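Local coordinates for protein myosin IE heavy chain (Dictyostelium discoideum, PDB 1LKX) that works as a single-headed, actin-activated ATPase motor of class I that binds actin filaments and may move membranes relative to them, here as its motor domain, at residues L217-Y228 with W267-N278. Numbering follows the deposited sequence.
Sequences LGLTPNAPAYEY and WRILAAILHIGN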
loop_
_atom_site.group_PDB
_atom_site.type_symbol
_atom_site.label_atom_id
_atom_site.label_comp_id
_atom_site.label_asym_id
_atom_site.label_seq_id
_atom_site.Cartn_x
_atom_site.Cartn_y
_atom_site.Cartn_z
ATOM N N LEU A 217 13.410 28.207 13.873
ATOM C CA LEU A 217 12.937 27.816 12.550
ATOM C C LEU A 217 12.096 28.899 11.903
ATOM O O LEU A 217 11.803 28.834 10.718
ATOM C CB LEU A 217 12.113 26.532 12.646
ATOM C CG LEU A 217 12.884 25.247 12.934
ATOM C CD1 LEU A 217 11.907 24.152 13.295
ATOM C CD2 LEU A 217 13.721 24.856 11.727
ATOM N N GLY A 218 11.707 29.895 12.684
ATOM C CA GLY A 218 10.897 30.970 12.147
ATOM C C GLY A 218 9.446 30.548 12.071
ATOM O O GLY A 218 8.642 31.154 11.359
ATOM N N LEU A 219 9.110 29.500 12.820
ATOM C CA LEU A 219 7.754 28.966 12.837
ATOM C C LEU A 219 6.966 29.423 14.042
ATOM O O LEU A 219 7.533 29.808 15.064
ATOM C CB LEU A 219 7.777 27.434 12.815
ATOM C CG LEU A 219 8.303 26.770 11.539
ATOM C CD1 LEU A 219 8.265 25.274 11.693
ATOM C CD2 LEU A 219 7.469 27.193 10.347
ATOM N N THR A 220 5.647 29.380 13.898
ATOM C CA THR A 220 4.721 29.747 14.955
ATOM C C THR A 220 3.813 28.549 15.133
ATOM O O THR A 220 3.289 28.024 14.150
ATOM C CB THR A 220 3.863 30.959 14.563
ATOM O OG1 THR A 220 2.656 30.964 15.340
ATOM C CG2 THR A 220 3.523 30.909 13.087
ATOM N N PRO A 221 3.615 28.099 16.387
ATOM C CA PRO A 221 2.766 26.946 16.716
ATOM C C PRO A 221 1.319 27.201 16.344
ATOM O O PRO A 221 0.507 27.561 17.196
ATOM C CB PRO A 221 2.953 26.807 18.220
ATOM C CG PRO A 221 3.082 28.223 18.649
ATOM C CD PRO A 221 4.047 28.784 17.617
ATOM N N ASN A 222 0.992 26.999 15.077
ATOM C CA ASN A 222 -0.358 27.256 14.622
ATOM C C ASN A 222 -0.463 26.959 13.129
ATOM O O ASN A 222 -0.011 27.741 12.300
ATOM C CB ASN A 222 -0.692 28.723 14.915
ATOM C CG ASN A 222 -2.168 29.028 14.780
ATOM O OD1 ASN A 222 -2.695 29.142 13.670
ATOM N ND2 ASN A 222 -2.850 29.155 15.913
ATOM N N ALA A 223 -1.070 25.828 12.792
ATOM C CA ALA A 223 -1.216 25.433 11.398
ATOM C C ALA A 223 -1.868 26.490 10.522
ATOM O O ALA A 223 -1.430 26.728 9.403
ATOM C CB ALA A 223 -1.998 24.135 11.305
ATOM N N PRO A 224 -2.935 27.131 11.008
ATOM C CA PRO A 224 -3.620 28.164 10.221
ATOM C C PRO A 224 -2.668 29.243 9.692
ATOM O O PRO A 224 -2.932 29.890 8.663
ATOM C CB PRO A 224 -4.637 28.723 11.210
ATOM C CG PRO A 224 -4.984 27.522 12.025
ATOM C CD PRO A 224 -3.638 26.888 12.280
ATOM N N ALA A 225 -1.556 29.427 10.399
ATOM C CA ALA A 225 -0.559 30.424 10.028
ATOM C C ALA A 225 0.181 30.104 8.728
ATOM O O ALA A 225 0.952 30.918 8.226
ATOM C CB ALA A 225 0.439 30.596 11.168
ATOM N N TYR A 226 -0.050 28.923 8.176
ATOM C CA TYR A 226 0.628 28.553 6.948
ATOM C C TYR A 226 -0.317 28.258 5.796
ATOM O O TYR A 226 -1.321 27.562 5.952
ATOM C CB TYR A 226 1.565 27.375 7.220
ATOM C CG TYR A 226 2.543 27.707 8.315
ATOM C CD1 TYR A 226 2.153 27.679 9.647
ATOM C CD2 TYR A 226 3.821 28.160 8.013
ATOM C CE1 TYR A 226 3.005 28.105 10.654
ATOM C CE2 TYR A 226 4.684 28.590 9.011
ATOM C CZ TYR A 226 4.268 28.566 10.330
ATOM O OH TYR A 226 5.095 29.036 11.325
ATOM N N GLU A 227 0.025 28.814 4.638
ATOM C CA GLU A 227 -0.754 28.671 3.418
ATOM C C GLU A 227 -1.121 27.227 3.073
ATOM O O GLU A 227 -2.297 26.854 3.071
ATOM C CB GLU A 227 0.013 29.298 2.258
ATOM C CG GLU A 227 -0.697 29.190 0.928
ATOM C CD GLU A 227 -2.173 29.552 1.035
ATOM O OE1 GLU A 227 -2.491 30.518 1.769
ATOM O OE2 GLU A 227 -3.007 28.875 0.381
ATOM N N TYR A 228 -0.112 26.422 2.774
ATOM C CA TYR A 228 -0.344 25.038 2.429
ATOM C C TYR A 228 -1.299 24.346 3.397
ATOM O O TYR A 228 -2.221 23.655 2.965
ATOM C CB TYR A 228 0.977 24.272 2.372
ATOM C CG TYR A 228 1.869 24.655 1.214
ATOM C CD1 TYR A 228 1.326 25.091 0.003
ATOM C CD2 TYR A 228 3.251 24.531 1.310
ATOM C CE1 TYR A 228 2.148 25.392 -1.083
ATOM C CE2 TYR A 228 4.076 24.823 0.241
ATOM C CZ TYR A 228 3.522 25.254 -0.955
ATOM O OH TYR A 228 4.345 25.550 -2.020
ATOM N N TRP A 267 13.815 18.771 10.573
ATOM C CA TRP A 267 12.917 19.855 10.930
ATOM C C TRP A 267 13.047 21.068 10.025
ATOM O O TRP A 267 12.040 21.660 9.621
ATOM C CB TRP A 267 13.150 20.267 12.378
ATOM C CG TRP A 267 12.842 19.202 13.368
ATOM C CD1 TRP A 267 13.303 19.131 14.644
ATOM C CD2 TRP A 267 12.004 18.050 13.176
ATOM N NE1 TRP A 267 12.812 18.011 15.264
ATOM C CE2 TRP A 267 12.011 17.328 14.386
ATOM C CE3 TRP A 267 11.249 17.560 12.103
ATOM C CZ2 TRP A 267 11.293 16.142 14.555
ATOM C CZ3 TRP A 267 10.536 16.378 12.271
ATOM C CH2 TRP A 267 10.566 15.685 13.491
ATOM N N ARG A 268 14.283 21.436 9.701
ATOM C CA ARG A 268 14.522 22.588 8.850
ATOM C C ARG A 268 13.801 22.448 7.527
ATOM O O ARG A 268 13.072 23.352 7.121
ATOM C CB ARG A 268 16.019 22.779 8.612
ATOM C CG ARG A 268 16.795 23.091 9.880
ATOM C CD ARG A 268 18.087 23.825 9.604
ATOM N NE ARG A 268 19.220 23.139 10.210
ATOM C CZ ARG A 268 19.825 22.097 9.656
ATOM N NH1 ARG A 268 19.400 21.638 8.482
ATOM N NH2 ARG A 268 20.838 21.507 10.278
ATOM N N ILE A 269 13.999 21.315 6.857
ATOM C CA ILE A 269 13.346 21.068 5.576
ATOM C C ILE A 269 11.830 21.177 5.695
ATOM O O ILE A 269 11.183 21.780 4.842
ATOM C CB ILE A 269 13.728 19.693 5.016
ATOM C CG1 ILE A 269 15.172 19.743 4.536
ATOM C CG2 ILE A 269 12.811 19.307 3.875
ATOM C CD1 ILE A 269 15.713 18.418 4.104
ATOM N N LEU A 270 11.250 20.607 6.745
ATOM C CA LEU A 270 9.811 20.723 6.888
ATOM C C LEU A 270 9.433 22.196 7.059
ATOM O O LEU A 270 8.480 22.677 6.441
ATOM C CB LEU A 270 9.307 19.911 8.076
ATOM C CG LEU A 270 9.260 18.395 7.901
ATOM C CD1 LEU A 270 8.519 17.815 9.088
ATOM C CD2 LEU A 270 8.563 18.011 6.614
ATOM N N ALA A 271 10.190 22.914 7.889
ATOM C CA ALA A 271 9.928 24.335 8.130
ATOM C C ALA A 271 10.090 25.160 6.845
ATOM O O ALA A 271 9.364 26.135 6.617
ATOM C CB ALA A 271 10.859 24.855 9.204
ATOM N N ALA A 272 11.045 24.753 6.014
ATOM C CA ALA A 272 11.303 25.422 4.749
ATOM C C ALA A 272 10.092 25.267 3.843
ATOM O O ALA A 272 9.639 26.235 3.227
ATOM C CB ALA A 272 12.519 24.821 4.088
ATOM N N ILE A 273 9.570 24.042 3.766
ATOM C CA ILE A 273 8.406 23.762 2.933
ATOM C C ILE A 273 7.242 24.605 3.401
ATOM O O ILE A 273 6.473 25.121 2.597
ATOM C CB ILE A 273 8.024 22.266 2.991
ATOM C CG1 ILE A 273 9.140 21.439 2.340
ATOM C CG2 ILE A 273 6.702 22.031 2.283
ATOM C CD1 ILE A 273 9.023 19.959 2.568
ATOM N N LEU A 274 7.125 24.758 4.713
ATOM C CA LEU A 274 6.054 25.563 5.275
ATOM C C LEU A 274 6.216 27.032 4.908
ATOM O O LEU A 274 5.235 27.711 4.598
ATOM C CB LEU A 274 6.013 25.417 6.790
ATOM C CG LEU A 274 5.455 24.112 7.330
ATOM C CD1 LEU A 274 5.274 24.229 8.836
ATOM C CD2 LEU A 274 4.137 23.831 6.662
ATOM N N HIS A 275 7.449 27.528 4.944
ATOM C CA HIS A 275 7.693 28.914 4.589
ATOM C C HIS A 275 7.492 29.101 3.094
ATOM O O HIS A 275 6.839 30.048 2.673
ATOM C CB HIS A 275 9.100 29.327 5.013
ATOM C CG HIS A 275 9.224 29.592 6.481
ATOM N ND1 HIS A 275 10.354 29.276 7.207
ATOM C CD2 HIS A 275 8.353 30.137 7.364
ATOM C CE1 HIS A 275 10.170 29.612 8.471
ATOM N NE2 HIS A 275 8.964 30.136 8.594
ATOM N N ILE A 276 8.030 28.190 2.292
ATOM C CA ILE A 276 7.880 28.287 0.845
ATOM C C ILE A 276 6.411 28.499 0.479
ATOM O O ILE A 276 6.079 29.261 -0.426
ATOM C CB ILE A 276 8.376 27.002 0.141
ATOM C CG1 ILE A 276 9.885 26.844 0.334
ATOM C CG2 ILE A 276 8.039 27.053 -1.337
ATOM C CD1 ILE A 276 10.459 25.565 -0.267
ATOM N N GLY A 277 5.532 27.822 1.202
ATOM C CA GLY A 277 4.115 27.940 0.928
ATOM C C GLY A 277 3.523 29.314 1.155
ATOM O O GLY A 277 2.426 29.615 0.679
ATOM N N ASN A 278 4.244 30.158 1.881
ATOM C CA ASN A 278 3.745 31.489 2.159
ATOM C C ASN A 278 4.343 32.555 1.261
ATOM O O ASN A 278 4.098 33.745 1.448
ATOM C CB ASN A 278 3.979 31.829 3.627
ATOM C CG ASN A 278 3.115 31.002 4.552
ATOM O OD1 ASN A 278 3.111 31.201 5.767
ATOM N ND2 ASN A 278 2.373 30.064 3.979
#
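Gly277 CA sits over one face of the Tyr228 ring, displaced toward the rim and 21° off the ring normal, a CH-pi arrangement, though the carbons are modelled too close for its distance to be trusted; Ile273 O lies near the ring plane, at the edge, 3.4 Å from Tyr228 CE2. Tyr228 OH is hydrogen-bonded to Asp350 OD2 of helix 342-372. The Tyr226 ring has Leu274 CD1 above one face and His275 CD2 at its edge, and Tyr226 CD2 touches Leu274 CB at 3.7 Å. Thr220 N donates to Tyr226 OH (2.7 Å) nearly in the ring plane, which ties the loop back onto the phenol. His275 uses its edge too: NE2 donates to Gly218 O (3.0 Å, 154° at the hydrogen). That acceptor is in the imidazole plane, whereas the nitrogen stands above the carbonyl plane. With CG anti to the carbonyl carbon (chi1 -77°), the imidazole turns back to the Schellman motif at Gly218 that ends helix 211-217. Ala271 CB receives two leucine methyls, Leu217 CD2 (3.8 Å) and Leu219 CD1 (3.6 Å). Cutting Tyr228 back to alanine would probably take the ring away from Gly277 and deprive Asp350 of its phenol partner. Far from the nucleotide, probably in the upper 50 kDa region, helix 260-276 thus receives the 217-228 connection while also packing against helices 200-206, 299-309 and 342-372.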